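Local structure of particle-associated glycoside hydrolase (Acinetobacter phage Fri1, 6C72) at residues H177-Y190 with L204-C218. The protein is a phage tailspike that depolymerises the capsular polysaccharide of Acinetobacter baumannii, probably by glycosidic hydrolysis as the virus enters its host. Sequence-based numbering, arbitrary orientation.
Sequences HGTFWHSSDGSQVY and LKMLGSRLGSTSSNC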
ATOM      1  N   HIS A 177     -13.259   7.634 -28.654  1.00 30.02           N
ATOM      2  CA  HIS A 177     -12.529   8.886 -28.774  1.00 29.72           C
ATOM      3  C   HIS A 177     -12.985   9.645 -30.014  1.00 29.75           C
ATOM      4  O   HIS A 177     -13.310   9.048 -31.046  1.00 30.03           O
ATOM      5  CB  HIS A 177     -11.025   8.624 -28.807  1.00 29.87           C
ATOM      6  CG  HIS A 177     -10.466   8.227 -27.477  1.00 29.68           C
ATOM      7  ND1 HIS A 177     -10.415   9.095 -26.409  1.00 29.15           N
ATOM      8  CD2 HIS A 177      -9.968   7.051 -27.033  1.00 29.95           C
ATOM      9  CE1 HIS A 177      -9.903   8.473 -25.365  1.00 28.99           C
ATOM     10  NE2 HIS A 177      -9.622   7.231 -25.716  1.00 29.50           N
ATOM     11  N   GLY A 178     -13.061  10.966 -29.889  1.00 29.35           N
ATOM     12  CA  GLY A 178     -13.403  11.806 -31.021  1.00 30.45           C
ATOM     13  C   GLY A 178     -12.206  12.575 -31.552  1.00 30.79           C
ATOM     14  O   GLY A 178     -12.215  13.041 -32.688  1.00 31.81           O
ATOM     15  N   THR A 179     -11.170  12.721 -30.735  1.00 31.57           N
ATOM     16  CA  THR A 179      -9.959  13.420 -31.125  1.00 31.61           C
ATOM     17  C   THR A 179      -8.883  12.384 -31.431  1.00 31.96           C
ATOM     18  O   THR A 179      -8.587  11.530 -30.589  1.00 32.01           O
ATOM     19  CB  THR A 179      -9.506  14.367 -30.016  1.00 31.32           C
ATOM     20  OG1 THR A 179     -10.555  15.293 -29.722  1.00 31.14           O
ATOM     21  CG2 THR A 179      -8.250  15.145 -30.440  1.00 31.39           C
ATOM     22  N   PHE A 180      -8.310  12.453 -32.634  1.00 30.72           N
ATOM     23  CA  PHE A 180      -7.229  11.560 -33.046  1.00 30.59           C
ATOM     24  C   PHE A 180      -5.995  12.402 -33.348  1.00 30.86           C
ATOM     25  O   PHE A 180      -5.929  13.077 -34.386  1.00 31.90           O
ATOM     26  CB  PHE A 180      -7.632  10.720 -34.258  1.00 31.43           C
ATOM     27  CG  PHE A 180      -8.819   9.843 -34.009  1.00 31.26           C
ATOM     28  CD1 PHE A 180      -8.660   8.590 -33.429  1.00 30.55           C
ATOM     29  CD2 PHE A 180     -10.101  10.258 -34.370  1.00 31.90           C
ATOM     30  CE1 PHE A 180      -9.760   7.782 -33.196  1.00 30.46           C
ATOM     31  CE2 PHE A 180     -11.202   9.456 -34.139  1.00 31.77           C
ATOM     32  CZ  PHE A 180     -11.038   8.221 -33.563  1.00 31.06           C
ATOM     33  N   TRP A 181      -4.995  12.303 -32.480  1.00 30.00           N
ATOM     34  CA  TRP A 181      -3.858  13.219 -32.482  1.00 30.12           C
ATOM     35  C   TRP A 181      -2.654  12.524 -33.114  1.00 30.24           C
ATOM     36  O   TRP A 181      -2.140  11.537 -32.571  1.00 29.51           O
ATOM     37  CB  TRP A 181      -3.576  13.671 -31.054  1.00 29.21           C
ATOM     38  CG  TRP A 181      -2.622  14.801 -30.920  1.00 29.41           C
ATOM     39  CD1 TRP A 181      -2.100  15.557 -31.913  1.00 30.34           C
ATOM     40  CD2 TRP A 181      -2.055  15.290 -29.698  1.00 28.74           C
ATOM     41  NE1 TRP A 181      -1.247  16.492 -31.396  1.00 30.28           N
ATOM     42  CE2 TRP A 181      -1.204  16.354 -30.034  1.00 29.31           C
ATOM     43  CE3 TRP A 181      -2.181  14.922 -28.351  1.00 27.82           C
ATOM     44  CZ2 TRP A 181      -0.472  17.061 -29.074  1.00 28.97           C
ATOM     45  CZ3 TRP A 181      -1.456  15.625 -27.397  1.00 27.51           C
ATOM     46  CH2 TRP A 181      -0.613  16.682 -27.764  1.00 28.08           C
ATOM     47  N   HIS A 182      -2.229  13.021 -34.273  1.00 31.26           N
ATOM     48  CA  HIS A 182      -1.069  12.517 -34.992  1.00 31.58           C
ATOM     49  C   HIS A 182       0.056  13.532 -34.904  1.00 31.69           C
ATOM     50  O   HIS A 182      -0.149  14.688 -34.534  1.00 31.80           O
ATOM     51  CB  HIS A 182      -1.353  12.271 -36.478  1.00 32.86           C
ATOM     52  CG  HIS A 182      -2.601  11.501 -36.776  1.00 33.09           C
ATOM     53  ND1 HIS A 182      -2.581  10.282 -37.420  1.00 33.43           N
ATOM     54  CD2 HIS A 182      -3.908  11.808 -36.595  1.00 33.17           C
ATOM     55  CE1 HIS A 182      -3.819   9.861 -37.600  1.00 33.69           C
ATOM     56  NE2 HIS A 182      -4.641  10.764 -37.100  1.00 33.50           N
ATOM     57  N   SER A 183       1.242  13.092 -35.302  1.00 31.79           N
ATOM     58  CA  SER A 183       2.397  13.961 -35.434  1.00 32.09           C
ATOM     59  C   SER A 183       2.560  14.412 -36.879  1.00 33.52           C
ATOM     60  O   SER A 183       2.040  13.798 -37.811  1.00 34.24           O
ATOM     61  CB  SER A 183       3.670  13.254 -34.967  1.00 31.41           C
ATOM     62  OG  SER A 183       4.791  14.105 -35.137  1.00 31.76           O
ATOM     63  N   SER A 184       3.315  15.490 -37.061  1.00 35.61           N
ATOM     64  CA  SER A 184       3.631  15.982 -38.393  1.00 35.83           C
ATOM     65  C   SER A 184       4.907  15.382 -38.973  1.00 36.71           C
ATOM     66  O   SER A 184       5.226  15.679 -40.130  1.00 37.06           O
ATOM     67  CB  SER A 184       3.750  17.504 -38.384  1.00 36.16           C
ATOM     68  OG  SER A 184       4.760  17.931 -37.490  1.00 35.49           O
ATOM     69  N   ASP A 185       5.646  14.574 -38.213  1.00 43.83           N
ATOM     70  CA  ASP A 185       6.841  13.890 -38.721  1.00 44.73           C
ATOM     71  C   ASP A 185       6.984  12.549 -37.994  1.00 45.16           C
ATOM     72  O   ASP A 185       6.022  12.038 -37.407  1.00 44.74           O
ATOM     73  CB  ASP A 185       8.086  14.789 -38.571  1.00 45.02           C
ATOM     74  CG  ASP A 185       8.420  15.128 -37.109  1.00 44.77           C
ATOM     75  OD1 ASP A 185       8.004  14.401 -36.175  1.00 44.63           O
ATOM     76  OD2 ASP A 185       9.106  16.150 -36.885  1.00 44.64           O
ATOM     77  N   GLY A 186       8.195  11.981 -38.021  1.00 34.78           N
ATOM     78  CA  GLY A 186       8.488  10.687 -37.446  1.00 35.25           C
ATOM     79  C   GLY A 186       9.012  10.688 -36.026  1.00 35.38           C
ATOM     80  O   GLY A 186       9.396   9.625 -35.526  1.00 35.81           O
ATOM     81  N   SER A 187       9.028  11.836 -35.349  1.00 37.13           N
ATOM     82  CA  SER A 187       9.636  11.931 -34.030  1.00 37.12           C
ATOM     83  C   SER A 187       8.647  11.534 -32.941  1.00 36.43           C
ATOM     84  O   SER A 187       8.588  10.361 -32.558  1.00 36.78           O
ATOM     85  CB  SER A 187      10.195  13.343 -33.804  1.00 36.66           C
ATOM     86  OG  SER A 187       9.229  14.338 -34.103  1.00 35.76           O
ATOM     87  N   GLN A 188       7.877  12.490 -32.423  1.00 32.66           N
ATOM     88  CA  GLN A 188       6.888  12.193 -31.394  1.00 31.85           C
ATOM     89  C   GLN A 188       5.680  13.096 -31.582  1.00 30.94           C
ATOM     90  O   GLN A 188       5.745  14.107 -32.286  1.00 30.83           O
ATOM     91  CB  GLN A 188       7.462  12.351 -29.977  1.00 31.25           C
ATOM     92  CG  GLN A 188       7.717  13.779 -29.531  1.00 30.29           C
ATOM     93  CD  GLN A 188       8.945  14.377 -30.200  1.00 30.93           C
ATOM     94  OE1 GLN A 188       9.996  13.736 -30.276  1.00 31.74           O
ATOM     95  NE2 GLN A 188       8.829  15.624 -30.662  1.00 30.59           N
ATOM     96  N   VAL A 189       4.563  12.715 -30.954  1.00 28.25           N
ATOM     97  CA  VAL A 189       3.386  13.575 -30.993  1.00 28.55           C
ATOM     98  C   VAL A 189       3.480  14.650 -29.920  1.00 28.21           C
ATOM     99  O   VAL A 189       3.350  15.849 -30.206  1.00 28.84           O
ATOM    100  CB  VAL A 189       2.091  12.755 -30.825  1.00 28.26           C
ATOM    101  CG1 VAL A 189       0.871  13.672 -30.910  1.00 28.66           C
ATOM    102  CG2 VAL A 189       1.992  11.639 -31.853  1.00 28.69           C
ATOM    103  N   TYR A 190       3.751  14.234 -28.681  1.00 27.89           N
ATOM    104  CA  TYR A 190       3.691  15.092 -27.500  1.00 27.74           C
ATOM    105  C   TYR A 190       4.995  14.941 -26.714  1.00 27.37           C
ATOM    106  O   TYR A 190       5.198  13.945 -26.013  1.00 26.64           O
ATOM    107  CB  TYR A 190       2.487  14.717 -26.642  1.00 27.19           C
ATOM    108  CG  TYR A 190       2.042  15.773 -25.654  1.00 27.45           C
ATOM    109  CD1 TYR A 190       2.323  17.125 -25.863  1.00 28.24           C
ATOM    110  CD2 TYR A 190       1.343  15.410 -24.491  1.00 27.74           C
ATOM    111  CE1 TYR A 190       1.896  18.090 -24.962  1.00 29.01           C
ATOM    112  CE2 TYR A 190       0.920  16.366 -23.569  1.00 29.24           C
ATOM    113  CZ  TYR A 190       1.195  17.701 -23.812  1.00 29.89           C
ATOM    114  OH  TYR A 190       0.770  18.647 -22.906  1.00 31.57           O
ATOM    115  N   LEU A 204      -8.322  11.647 -25.385  1.00 27.69           N
ATOM    116  CA  LEU A 204      -8.035  11.580 -26.812  1.00 28.08           C
ATOM    117  C   LEU A 204      -7.313  10.281 -27.124  1.00 27.36           C
ATOM    118  O   LEU A 204      -6.874   9.560 -26.228  1.00 26.56           O
ATOM    119  CB  LEU A 204      -7.225  12.801 -27.280  1.00 28.55           C
ATOM    120  CG  LEU A 204      -5.927  13.197 -26.570  1.00 27.97           C
ATOM    121  CD1 LEU A 204      -4.739  12.322 -26.961  1.00 27.33           C
ATOM    122  CD2 LEU A 204      -5.629  14.674 -26.850  1.00 28.79           C
ATOM    123  N   LYS A 205      -7.187  10.002 -28.419  1.00 27.82           N
ATOM    124  CA  LYS A 205      -6.433   8.866 -28.930  1.00 27.41           C
ATOM    125  C   LYS A 205      -5.274   9.375 -29.778  1.00 27.71           C
ATOM    126  O   LYS A 205      -5.440  10.312 -30.569  1.00 28.60           O
ATOM    127  CB  LYS A 205      -7.316   7.938 -29.769  1.00 27.89           C
ATOM    128  CG  LYS A 205      -6.588   6.709 -30.268  1.00 27.60           C
ATOM    129  CD  LYS A 205      -7.555   5.608 -30.641  1.00 27.90           C
ATOM    130  CE  LYS A 205      -6.828   4.315 -30.980  1.00 27.65           C
ATOM    131  NZ  LYS A 205      -7.774   3.183 -31.226  1.00 27.96           N
ATOM    132  N   MET A 206      -4.102   8.773 -29.608  1.00 31.06           N
ATOM    133  CA  MET A 206      -2.920   9.121 -30.381  1.00 30.65           C
ATOM    134  C   MET A 206      -2.637   8.007 -31.380  1.00 30.87           C
ATOM    135  O   MET A 206      -2.686   6.828 -31.029  1.00 31.15           O
ATOM    136  CB  MET A 206      -1.710   9.365 -29.469  1.00 30.27           C
ATOM    137  CG  MET A 206      -1.936  10.442 -28.396  1.00 30.46           C
ATOM    138  SD  MET A 206      -0.543  10.744 -27.250  1.00 30.21           S
ATOM    139  CE  MET A 206       0.172  12.234 -27.886  1.00 30.20           C
ATOM    140  N   LEU A 207      -2.359   8.382 -32.626  1.00 28.65           N
ATOM    141  CA  LEU A 207      -2.167   7.434 -33.715  1.00 29.22           C
ATOM    142  C   LEU A 207      -0.781   7.604 -34.321  1.00 29.59           C
ATOM    143  O   LEU A 207      -0.278   8.726 -34.451  1.00 29.96           O
ATOM    144  CB  LEU A 207      -3.248   7.621 -34.819  1.00 30.42           C
ATOM    145  CG  LEU A 207      -4.673   7.279 -34.375  1.00 30.26           C
ATOM    146  CD1 LEU A 207      -5.697   7.622 -35.459  1.00 31.61           C
ATOM    147  CD2 LEU A 207      -4.808   5.814 -33.968  1.00 29.60           C
ATOM    148  N   GLY A 208      -0.193   6.479 -34.744  1.00 31.22           N
ATOM    149  CA  GLY A 208       1.160   6.486 -35.273  1.00 31.55           C
ATOM    150  C   GLY A 208       1.299   6.988 -36.698  1.00 31.89           C
ATOM    151  O   GLY A 208       2.384   7.447 -37.069  1.00 32.17           O
ATOM    152  N   SER A 209       0.235   6.918 -37.509  1.00 35.66           N
ATOM    153  CA  SER A 209       0.334   7.414 -38.874  1.00 35.97           C
ATOM    154  C   SER A 209       0.587   8.912 -38.832  1.00 35.24           C
ATOM    155  O   SER A 209       0.069   9.617 -37.962  1.00 34.57           O
ATOM    156  CB  SER A 209      -0.925   7.079 -39.691  1.00 36.41           C
ATOM    157  OG  SER A 209      -2.086   7.769 -39.250  1.00 35.86           O
ATOM    158  N   ARG A 210       1.436   9.388 -39.742  1.00 35.48           N
ATOM    159  CA  ARG A 210       1.984  10.730 -39.604  1.00 35.74           C
ATOM    160  C   ARG A 210       2.293  11.330 -40.970  1.00 37.62           C
ATOM    161  O   ARG A 210       2.352  10.633 -41.984  1.00 38.67           O
ATOM    162  CB  ARG A 210       3.237  10.706 -38.705  1.00 34.69           C
ATOM    163  CG  ARG A 210       4.323   9.707 -39.110  1.00 35.06           C
ATOM    164  CD  ARG A 210       5.208  10.286 -40.173  1.00 36.38           C
ATOM    165  NE  ARG A 210       6.508   9.641 -40.247  1.00 36.44           N
ATOM    166  CZ  ARG A 210       7.554  10.157 -40.894  1.00 37.56           C
ATOM    167  NH1 ARG A 210       7.450  11.321 -41.514  1.00 38.70           N
ATOM    168  NH2 ARG A 210       8.703   9.514 -40.913  1.00 37.65           N
ATOM    169  N   LEU A 211       2.515  12.641 -40.984  1.00 45.00           N
ATOM    170  CA  LEU A 211       2.829  13.331 -42.229  1.00 45.36           C
ATOM    171  C   LEU A 211       4.268  13.058 -42.641  1.00 45.80           C
ATOM    172  O   LEU A 211       5.167  13.011 -41.800  1.00 45.63           O
ATOM    173  CB  LEU A 211       2.634  14.835 -42.074  1.00 45.01           C
ATOM    174  CG  LEU A 211       1.271  15.284 -41.584  1.00 44.67           C
ATOM    175  CD1 LEU A 211       1.328  16.771 -41.461  1.00 44.68           C
ATOM    176  CD2 LEU A 211       0.189  14.858 -42.566  1.00 45.18           C
ATOM    177  N   GLY A 212       4.484  12.907 -43.945  1.00 56.67           N
ATOM    178  CA  GLY A 212       5.815  12.770 -44.495  1.00 57.25           C
ATOM    179  C   GLY A 212       6.235  11.362 -44.859  1.00 57.98           C
ATOM    180  O   GLY A 212       7.260  11.199 -45.529  1.00 58.64           O
ATOM    181  N   SER A 213       5.483  10.344 -44.452  1.00 63.56           N
ATOM    182  CA  SER A 213       5.830   8.969 -44.786  1.00 64.46           C
ATOM    183  C   SER A 213       4.576   8.117 -44.744  1.00 64.60           C
ATOM    184  O   SER A 213       3.791   8.223 -43.798  1.00 63.88           O
ATOM    185  CB  SER A 213       6.866   8.396 -43.819  1.00 64.60           C
ATOM    186  OG  SER A 213       7.153   7.044 -44.143  1.00 65.59           O
ATOM    187  N   THR A 214       4.401   7.270 -45.757  1.00 90.15           N
ATOM    188  CA  THR A 214       3.294   6.326 -45.779  1.00 90.48           C
ATOM    189  C   THR A 214       3.659   4.961 -45.200  1.00 91.20           C
ATOM    190  O   THR A 214       2.759   4.159 -44.937  1.00 91.46           O
ATOM    191  CB  THR A 214       2.783   6.155 -47.219  1.00 91.17           C
ATOM    192  OG1 THR A 214       3.778   5.493 -48.013  1.00 92.08           O
ATOM    193  CG2 THR A 214       2.481   7.515 -47.844  1.00 90.68           C
ATOM    194  N   SER A 215       4.947   4.696 -44.968  1.00 72.72           N
ATOM    195  CA  SER A 215       5.428   3.405 -44.481  1.00 73.59           C
ATOM    196  C   SER A 215       6.015   3.436 -43.076  1.00 73.14           C
ATOM    197  O   SER A 215       5.948   2.424 -42.372  1.00 73.67           O
ATOM    198  CB  SER A 215       6.500   2.852 -45.428  1.00 74.68           C
ATOM    199  OG  SER A 215       7.596   3.747 -45.508  1.00 74.30           O
ATOM    200  N   SER A 216       6.597   4.555 -42.656  1.00 50.22           N
ATOM    201  CA  SER A 216       7.264   4.665 -41.364  1.00 49.78           C
ATOM    202  C   SER A 216       6.448   5.565 -40.445  1.00 48.49           C
ATOM    203  O   SER A 216       6.234   6.742 -40.751  1.00 47.74           O
ATOM    204  CB  SER A 216       8.681   5.203 -41.537  1.00 49.84           C
ATOM    205  OG  SER A 216       9.363   5.228 -40.305  1.00 49.47           O
ATOM    206  N   ASN A 217       5.986   5.006 -39.328  1.00 36.41           N
ATOM    207  CA  ASN A 217       5.109   5.737 -38.431  1.00 35.29           C
ATOM    208  C   ASN A 217       5.906   6.601 -37.463  1.00 34.51           C
ATOM    209  O   ASN A 217       7.138   6.548 -37.395  1.00 34.85           O
ATOM    210  CB  ASN A 217       4.210   4.777 -37.658  1.00 35.41           C
ATOM    211  CG  ASN A 217       2.953   4.423 -38.426  1.00 35.72           C
ATOM    212  OD1 ASN A 217       2.809   4.789 -39.589  1.00 36.00           O
ATOM    213  ND2 ASN A 217       2.032   3.707 -37.779  1.00 35.72           N
ATOM    214  N   CYS A 218       5.177   7.402 -36.697  1.00 36.74           N
ATOM    215  CA  CYS A 218       5.803   8.261 -35.712  1.00 36.01           C
ATOM    216  C   CYS A 218       6.426   7.429 -34.598  1.00 36.21           C
ATOM    217  O   CYS A 218       5.860   6.421 -34.159  1.00 36.48           O
ATOM    218  CB  CYS A 218       4.775   9.228 -35.145  1.00 35.06           C
ATOM    219  SG  CYS A 218       5.518  10.372 -34.007  1.00 34.40           S
TER
HETATM  220  O   HOH W   1       1.586  10.068 -35.629  1.00 29.56           O
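The flat guanidinium of Arg210 lies over a peptide rather than against a carboxylate: Gly186 N sits 3.4 Å above the centre of its plane, and Ser213 CB covers the opposite face. A bend at chi2 (84°) folds the chain back across Asp185 O, and the group's turn is fixed by an in-plane bond from NH1 to Leu211 O (2.9 Å). Cys218 SG tucks into the bend of 183-188, against Ser183 CB at 3.6 Å and the backbone at Ser187 and Gln188. Before these loops, strands 179-182 and 204-207 pair in parallel as stacked rungs of the right-handed beta-helix usual in phage tailspikes. Lys205 N bonds to Thr179 O, and Trp181 N to Lys205 O at 2.8 Å. On the interior face Met206 runs alongside Trp181, its CE 3.6 Å from Trp181 CE3 and 3.4 Å from Val189 CG1, at the corner. Phe180, on the face it shares with Lys205, touches Leu207 CD1 through CD1. His182 ND1 donates to Ser209 O (2.8 Å) within the ring plane while Leu207 CB makes a CH-pi contact over one face; NE2 bonds to His134. A water bonded to Ser183 N, Leu207 O and Ser209 O bridges the two backbones.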